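Local coordinates for protein PspGI restriction endonuclease (Pyrococcus sp. GI-H, PDB 3BM3) that binds its substrate DNA with base flipping and, as a type II restriction endonuclease, probably cleaves it at a specific site, at residues C[210-223]-C[240-252]. The protein carries 2 engineered substitutions. Numbering follows the deposited sequence.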
loop_
_atom_site.group_PDB
_atom_site.type_symbol
_atom_site.label_atom_id
_atom_site.label_comp_id
_atom_site.label_asym_id
_atom_site.label_seq_id
_atom_site.Cartn_x
_atom_site.Cartn_y
_atom_site.Cartn_z
ATOM N N ASP C 210 -14.847 9.069 7.958
ATOM C CA ASP C 210 -16.170 9.686 8.035
ATOM C C ASP C 210 -16.948 9.705 6.763
ATOM O O ASP C 210 -18.159 9.614 6.798
ATOM C CB ASP C 210 -16.062 11.097 8.563
ATOM C CG ASP C 210 -15.505 11.104 9.919
ATOM O OD1 ASP C 210 -16.232 10.656 10.846
ATOM O OD2 ASP C 210 -14.329 11.435 10.053
ATOM N N ARG C 211 -16.236 9.873 5.647
ATOM C CA ARG C 211 -16.824 10.034 4.319
ATOM C C ARG C 211 -15.900 9.385 3.299
ATOM O O ARG C 211 -14.673 9.523 3.388
ATOM C CB ARG C 211 -17.045 11.510 3.970
ATOM C CG ARG C 211 -17.887 12.257 4.991
ATOM C CD ARG C 211 -18.152 13.685 4.580
ATOM N NE ARG C 211 -19.107 13.858 3.491
ATOM C CZ ARG C 211 -20.433 13.790 3.596
ATOM N NH1 ARG C 211 -21.017 13.466 4.740
ATOM N NH2 ARG C 211 -21.183 14.005 2.522
ATOM N N VAL C 212 -16.496 8.695 2.335
ATOM C CA VAL C 212 -15.747 8.018 1.292
ATOM C C VAL C 212 -16.175 8.631 -0.004
ATOM O O VAL C 212 -17.367 8.625 -0.298
ATOM C CB VAL C 212 -16.028 6.528 1.325
ATOM C CG1 VAL C 212 -15.600 5.878 0.015
ATOM C CG2 VAL C 212 -15.287 5.907 2.553
ATOM N N TYR C 213 -15.216 9.117 -0.785
ATOM C CA TYR C 213 -15.481 9.696 -2.097
ATOM C C TYR C 213 -14.948 8.810 -3.194
ATOM O O TYR C 213 -13.831 8.325 -3.109
ATOM C CB TYR C 213 -14.860 11.073 -2.239
ATOM C CG TYR C 213 -15.553 12.050 -1.320
ATOM C CD1 TYR C 213 -16.600 12.829 -1.779
ATOM C CD2 TYR C 213 -15.181 12.143 0.016
ATOM C CE1 TYR C 213 -17.252 13.689 -0.938
ATOM C CE2 TYR C 213 -15.805 12.983 0.872
ATOM C CZ TYR C 213 -16.870 13.767 0.394
ATOM O OH TYR C 213 -17.503 14.625 1.260
ATOM N N VAL C 214 -15.756 8.602 -4.208
ATOM C CA VAL C 214 -15.457 7.632 -5.240
ATOM C C VAL C 214 -15.525 8.357 -6.586
ATOM O O VAL C 214 -16.295 9.276 -6.770
ATOM C CB VAL C 214 -16.421 6.411 -5.185
ATOM C CG1 VAL C 214 -16.483 5.777 -3.782
ATOM C CG2 VAL C 214 -17.801 6.764 -5.625
ATOM N N ILE C 215 -14.665 7.983 -7.524
ATOM C CA ILE C 215 -14.690 8.577 -8.829
ATOM C C ILE C 215 -16.142 8.482 -9.326
ATOM O O ILE C 215 -16.798 7.480 -9.130
ATOM C CB ILE C 215 -13.714 7.869 -9.782
ATOM C CG1 ILE C 215 -13.600 8.619 -11.101
ATOM C CG2 ILE C 215 -14.032 6.369 -9.936
ATOM C CD1 ILE C 215 -12.388 8.208 -11.933
ATOM N N ASP C 216 -16.631 9.531 -9.972
ATOM C CA ASP C 216 -18.061 9.629 -10.239
ATOM C C ASP C 216 -18.604 8.419 -10.949
ATOM O O ASP C 216 -19.700 7.966 -10.622
ATOM C CB ASP C 216 -18.408 10.895 -11.010
ATOM C CG ASP C 216 -18.262 12.160 -10.188
ATOM O OD1 ASP C 216 -17.657 12.147 -9.109
ATOM O OD2 ASP C 216 -18.763 13.199 -10.675
ATOM N N GLY C 217 -17.825 7.899 -11.905
ATOM C CA GLY C 217 -18.197 6.745 -12.724
ATOM C C GLY C 217 -18.469 5.469 -11.967
ATOM O O GLY C 217 -19.106 4.553 -12.475
ATOM N N ARG C 218 -17.976 5.390 -10.734
ATOM C CA ARG C 218 -18.159 4.191 -9.912
ATOM C C ARG C 218 -19.275 4.331 -8.893
ATOM O O ARG C 218 -19.739 3.362 -8.342
ATOM C CB ARG C 218 -16.809 3.880 -9.236
ATOM C CG ARG C 218 -16.793 2.698 -8.297
ATOM C CD ARG C 218 -17.409 1.450 -8.862
ATOM N NE ARG C 218 -17.165 0.365 -7.920
ATOM C CZ ARG C 218 -17.949 -0.693 -7.751
ATOM N NH1 ARG C 218 -19.066 -0.844 -8.468
ATOM N NH2 ARG C 218 -17.626 -1.601 -6.859
ATOM N N TYR C 219 -19.729 5.552 -8.654
ATOM C CA TYR C 219 -20.682 5.814 -7.595
ATOM C C TYR C 219 -21.933 4.971 -7.774
ATOM O O TYR C 219 -22.337 4.242 -6.887
ATOM C CB TYR C 219 -21.028 7.290 -7.527
ATOM C CG TYR C 219 -22.015 7.587 -6.450
ATOM C CD1 TYR C 219 -21.616 7.716 -5.127
ATOM C CD2 TYR C 219 -23.356 7.669 -6.731
ATOM C CE1 TYR C 219 -22.536 7.943 -4.123
ATOM C CE2 TYR C 219 -24.279 7.928 -5.740
ATOM C CZ TYR C 219 -23.862 8.044 -4.430
ATOM O OH TYR C 219 -24.808 8.289 -3.464
ATOM N N ASP C 220 -22.561 5.082 -8.929
ATOM C CA ASP C 220 -23.840 4.390 -9.127
ATOM C C ASP C 220 -23.754 2.881 -8.938
ATOM O O ASP C 220 -24.595 2.276 -8.272
ATOM C CB ASP C 220 -24.442 4.716 -10.489
ATOM C CG ASP C 220 -25.073 6.086 -10.532
ATOM O OD1 ASP C 220 -25.151 6.740 -9.485
ATOM O OD2 ASP C 220 -25.523 6.486 -11.632
ATOM N N SER C 221 -22.749 2.253 -9.531
ATOM C CA SER C 221 -22.639 0.795 -9.457
ATOM C C SER C 221 -22.287 0.378 -8.032
ATOM O O SER C 221 -22.743 -0.649 -7.560
ATOM C CB SER C 221 -21.609 0.261 -10.460
ATOM O OG SER C 221 -20.324 0.848 -10.286
ATOM N N LEU C 222 -21.497 1.194 -7.341
ATOM C CA LEU C 222 -21.136 0.886 -5.971
ATOM C C LEU C 222 -22.358 0.929 -5.092
ATOM O O LEU C 222 -22.595 0.005 -4.305
ATOM C CB LEU C 222 -20.039 1.836 -5.457
ATOM C CG LEU C 222 -19.795 1.715 -3.956
ATOM C CD1 LEU C 222 -19.372 0.286 -3.576
ATOM C CD2 LEU C 222 -18.800 2.762 -3.497
ATOM N N ILE C 223 -23.159 1.977 -5.239
ATOM C CA ILE C 223 -24.394 2.096 -4.479
ATOM C C ILE C 223 -25.346 0.943 -4.820
ATOM O O ILE C 223 -25.987 0.375 -3.927
ATOM C CB ILE C 223 -25.049 3.474 -4.697
ATOM C CG1 ILE C 223 -24.158 4.614 -4.185
ATOM C CG2 ILE C 223 -26.445 3.534 -4.043
ATOM C CD1 ILE C 223 -23.681 4.492 -2.763
ATOM N N ILE C 240 -24.677 4.592 2.731
ATOM C CA ILE C 240 -24.943 5.303 1.489
ATOM C C ILE C 240 -24.802 6.810 1.691
ATOM O O ILE C 240 -24.270 7.510 0.812
ATOM C CB ILE C 240 -26.298 4.903 0.881
ATOM C CG1 ILE C 240 -26.229 3.451 0.367
ATOM C CG2 ILE C 240 -26.645 5.794 -0.294
ATOM C CD1 ILE C 240 -27.594 2.953 -0.226
ATOM N N GLN C 241 -25.208 7.304 2.851
ATOM C CA GLN C 241 -25.121 8.730 3.142
ATOM C C GLN C 241 -23.696 9.264 3.227
ATOM O O GLN C 241 -23.477 10.439 2.988
ATOM C CB GLN C 241 -25.849 9.063 4.428
ATOM C CG GLN C 241 -27.361 8.862 4.316
ATOM C CD GLN C 241 -28.064 8.686 5.671
ATOM O OE1 GLN C 241 -29.276 8.431 5.722
ATOM N NE2 GLN C 241 -27.292 8.785 6.774
ATOM N N LYS C 242 -22.771 8.382 3.582
ATOM C CA LYS C 242 -21.376 8.719 3.787
ATOM C C LYS C 242 -20.523 8.390 2.563
ATOM O O LYS C 242 -19.329 8.625 2.588
ATOM C CB LYS C 242 -20.854 7.968 5.007
ATOM C CG LYS C 242 -21.522 8.449 6.319
ATOM C CD LYS C 242 -21.336 7.481 7.515
ATOM C CE LYS C 242 -22.250 7.884 8.711
ATOM N NZ LYS C 242 -23.732 7.549 8.595
ATOM N N ILE C 243 -21.118 7.842 1.512
ATOM C CA ILE C 243 -20.385 7.540 0.287
ATOM C C ILE C 243 -20.829 8.572 -0.714
ATOM O O ILE C 243 -22.002 8.769 -0.886
ATOM C CB ILE C 243 -20.709 6.114 -0.238
ATOM C CG1 ILE C 243 -20.219 5.072 0.767
ATOM C CG2 ILE C 243 -20.114 5.877 -1.592
ATOM C CD1 ILE C 243 -20.848 3.665 0.516
ATOM N N ARG C 244 -19.870 9.215 -1.366
ATOM C CA ARG C 244 -20.160 10.371 -2.186
ATOM C C ARG C 244 -19.378 10.286 -3.480
ATOM O O ARG C 244 -18.326 9.666 -3.547
ATOM C CB ARG C 244 -19.751 11.663 -1.477
ATOM C CG ARG C 244 -20.274 11.884 -0.084
ATOM C CD ARG C 244 -21.661 12.325 -0.121
ATOM N NE ARG C 244 -21.733 13.749 -0.472
ATOM C CZ ARG C 244 -22.813 14.331 -0.980
ATOM N NH1 ARG C 244 -23.884 13.604 -1.260
ATOM N NH2 ARG C 244 -22.804 15.614 -1.242
ATOM N N ARG C 245 -19.884 10.961 -4.497
ATOM C CA ARG C 245 -19.113 11.141 -5.702
ATOM C C ARG C 245 -17.973 12.105 -5.433
ATOM O O ARG C 245 -18.108 13.085 -4.708
ATOM C CB ARG C 245 -20.019 11.716 -6.799
ATOM C CG ARG C 245 -21.098 10.829 -7.237
ATOM C CD ARG C 245 -21.934 11.574 -8.273
ATOM N NE ARG C 245 -22.897 10.705 -8.957
ATOM C CZ ARG C 245 -24.126 10.424 -8.512
ATOM N NH1 ARG C 245 -24.566 10.933 -7.362
ATOM N NH2 ARG C 245 -24.928 9.628 -9.220
ATOM N N PHE C 246 -16.854 11.862 -6.102
ATOM C CA PHE C 246 -15.739 12.788 -6.095
ATOM C C PHE C 246 -16.183 14.227 -6.332
ATOM O O PHE C 246 -15.759 15.148 -5.657
ATOM C CB PHE C 246 -14.745 12.370 -7.171
ATOM C CG PHE C 246 -13.607 13.331 -7.338
ATOM C CD1 PHE C 246 -12.493 13.239 -6.534
ATOM C CD2 PHE C 246 -13.663 14.348 -8.275
ATOM C CE1 PHE C 246 -11.436 14.106 -6.704
ATOM C CE2 PHE C 246 -12.604 15.232 -8.429
ATOM C CZ PHE C 246 -11.499 15.096 -7.638
ATOM N N SER C 247 -17.070 14.418 -7.288
ATOM C CA SER C 247 -17.472 15.763 -7.604
ATOM C C SER C 247 -18.083 16.491 -6.442
ATOM O O SER C 247 -18.100 17.731 -6.420
ATOM C CB SER C 247 -18.436 15.737 -8.781
ATOM O OG SER C 247 -17.711 15.454 -9.945
ATOM N N ASP C 248 -18.645 15.735 -5.500
ATOM C CA ASP C 248 -19.361 16.322 -4.384
ATOM C C ASP C 248 -18.443 16.874 -3.322
ATOM O O ASP C 248 -18.890 17.628 -2.435
ATOM C CB ASP C 248 -20.206 15.272 -3.670
ATOM C CG ASP C 248 -21.346 14.761 -4.483
ATOM O OD1 ASP C 248 -21.626 15.313 -5.527
ATOM O OD2 ASP C 248 -21.948 13.770 -4.042
ATOM N N ILE C 249 -17.164 16.503 -3.355
ATOM C CA ILE C 249 -16.335 16.814 -2.210
ATOM C C ILE C 249 -16.155 18.331 -2.056
ATOM O O ILE C 249 -16.006 18.828 -0.971
ATOM C CB ILE C 249 -14.991 16.093 -2.245
ATOM C CG1 ILE C 249 -14.322 16.155 -0.872
ATOM C CG2 ILE C 249 -14.086 16.645 -3.386
ATOM C CD1 ILE C 249 -13.113 15.247 -0.706
ATOM N N PHE C 250 -16.179 19.059 -3.144
ATOM C CA PHE C 250 -15.879 20.479 -3.110
ATOM C C PHE C 250 -16.954 21.268 -2.397
ATOM O O PHE C 250 -16.661 22.027 -1.459
ATOM C CB PHE C 250 -15.580 20.947 -4.521
ATOM C CG PHE C 250 -14.448 20.171 -5.102
ATOM C CD1 PHE C 250 -13.168 20.402 -4.666
ATOM C CD2 PHE C 250 -14.676 19.088 -5.940
ATOM C CE1 PHE C 250 -12.136 19.641 -5.127
ATOM C CE2 PHE C 250 -13.648 18.322 -6.399
ATOM C CZ PHE C 250 -12.373 18.591 -5.993
ATOM N N ASP C 251 -18.198 21.021 -2.760
ATOM C CA ASP C 251 -19.296 21.650 -2.056
ATOM C C ASP C 251 -19.391 21.108 -0.629
ATOM O O ASP C 251 -19.707 21.833 0.294
ATOM C CB ASP C 251 -20.596 21.432 -2.814
ATOM C CG ASP C 251 -21.752 22.147 -2.165
ATOM O OD1 ASP C 251 -21.599 23.360 -1.987
ATOM O OD2 ASP C 251 -22.745 21.474 -1.787
ATOM N N ASP C 252 -19.081 19.822 -0.430
ATOM C CA ASP C 252 -19.100 19.242 0.919
ATOM C C ASP C 252 -18.114 19.978 1.818
ATOM O O ASP C 252 -18.390 20.248 2.988
ATOM C CB ASP C 252 -18.746 17.769 0.868
ATOM C CG ASP C 252 -19.857 16.888 0.328
ATOM O OD1 ASP C 252 -20.959 17.389 0.024
ATOM O OD2 ASP C 252 -19.619 15.656 0.244
HETATM O O HOH W 1 -24.429 8.970 -1.194
#
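Tyr213 meets Asp252 through a short hydrogen bond, its OH donating to the anti lone pair of OD2 at 2.6 Å. The same carboxylate is gripped side-on by Arg244, with NE 2.9 Å from Asp252 OD2 and NH2 2.9 Å from Asp252 OD1, both on syn lone pairs. In the conformer described, one of two deposited, Arg211 NH2 also bonds Asp252 OD2 from above the carboxylate plane, and Arg211 NE donates in its guanidinium plane to Tyr213 OH; the alternate makes both less certain. Ile249 covers one face of the Tyr213 ring, its CG1 3.8 Å from the centroid in a CH-pi contact. A phenylalanine at Tyr213 would probably leave Asp252 OD2 short of a donor and Arg211 NE without its acceptor.

Asp216 receives Ser247 N on OD1 and Ser247 OG on OD2, the latter at 2.6 Å, tying the backbone after strand 211-214 to that after strand 243-245. Tyr219, with CG anti to its backbone N (chi1 180°), leans toward strand 243-245; its CD2 lies over the centre of the Arg245 guanidinium, with the planes 36° apart, too inclined for a parallel stack. Arg245 NH2 also forms a salt bridge with Asp220 OD1 at 2.9 Å.

These side chains flank four backbone bonds in parallel register, beginning with Val212 N to Lys242 O at 2.8 Å and ending with Phe246 N to Val214 O. The connection is a beta-alpha-beta crossover: Ile243 CG2 packs against Leu222 and Ile223 of helix 216-227, whereas Tyr213 and Arg244 occupy the other sheet face, against helix 249-259. Strand 243-245 is outermost in this chain's mixed sheet; 211-214 also bonds to strand 186-191, where Ile249 touches Trp188 and Val190 while meeting Phe108 of helix 85-115.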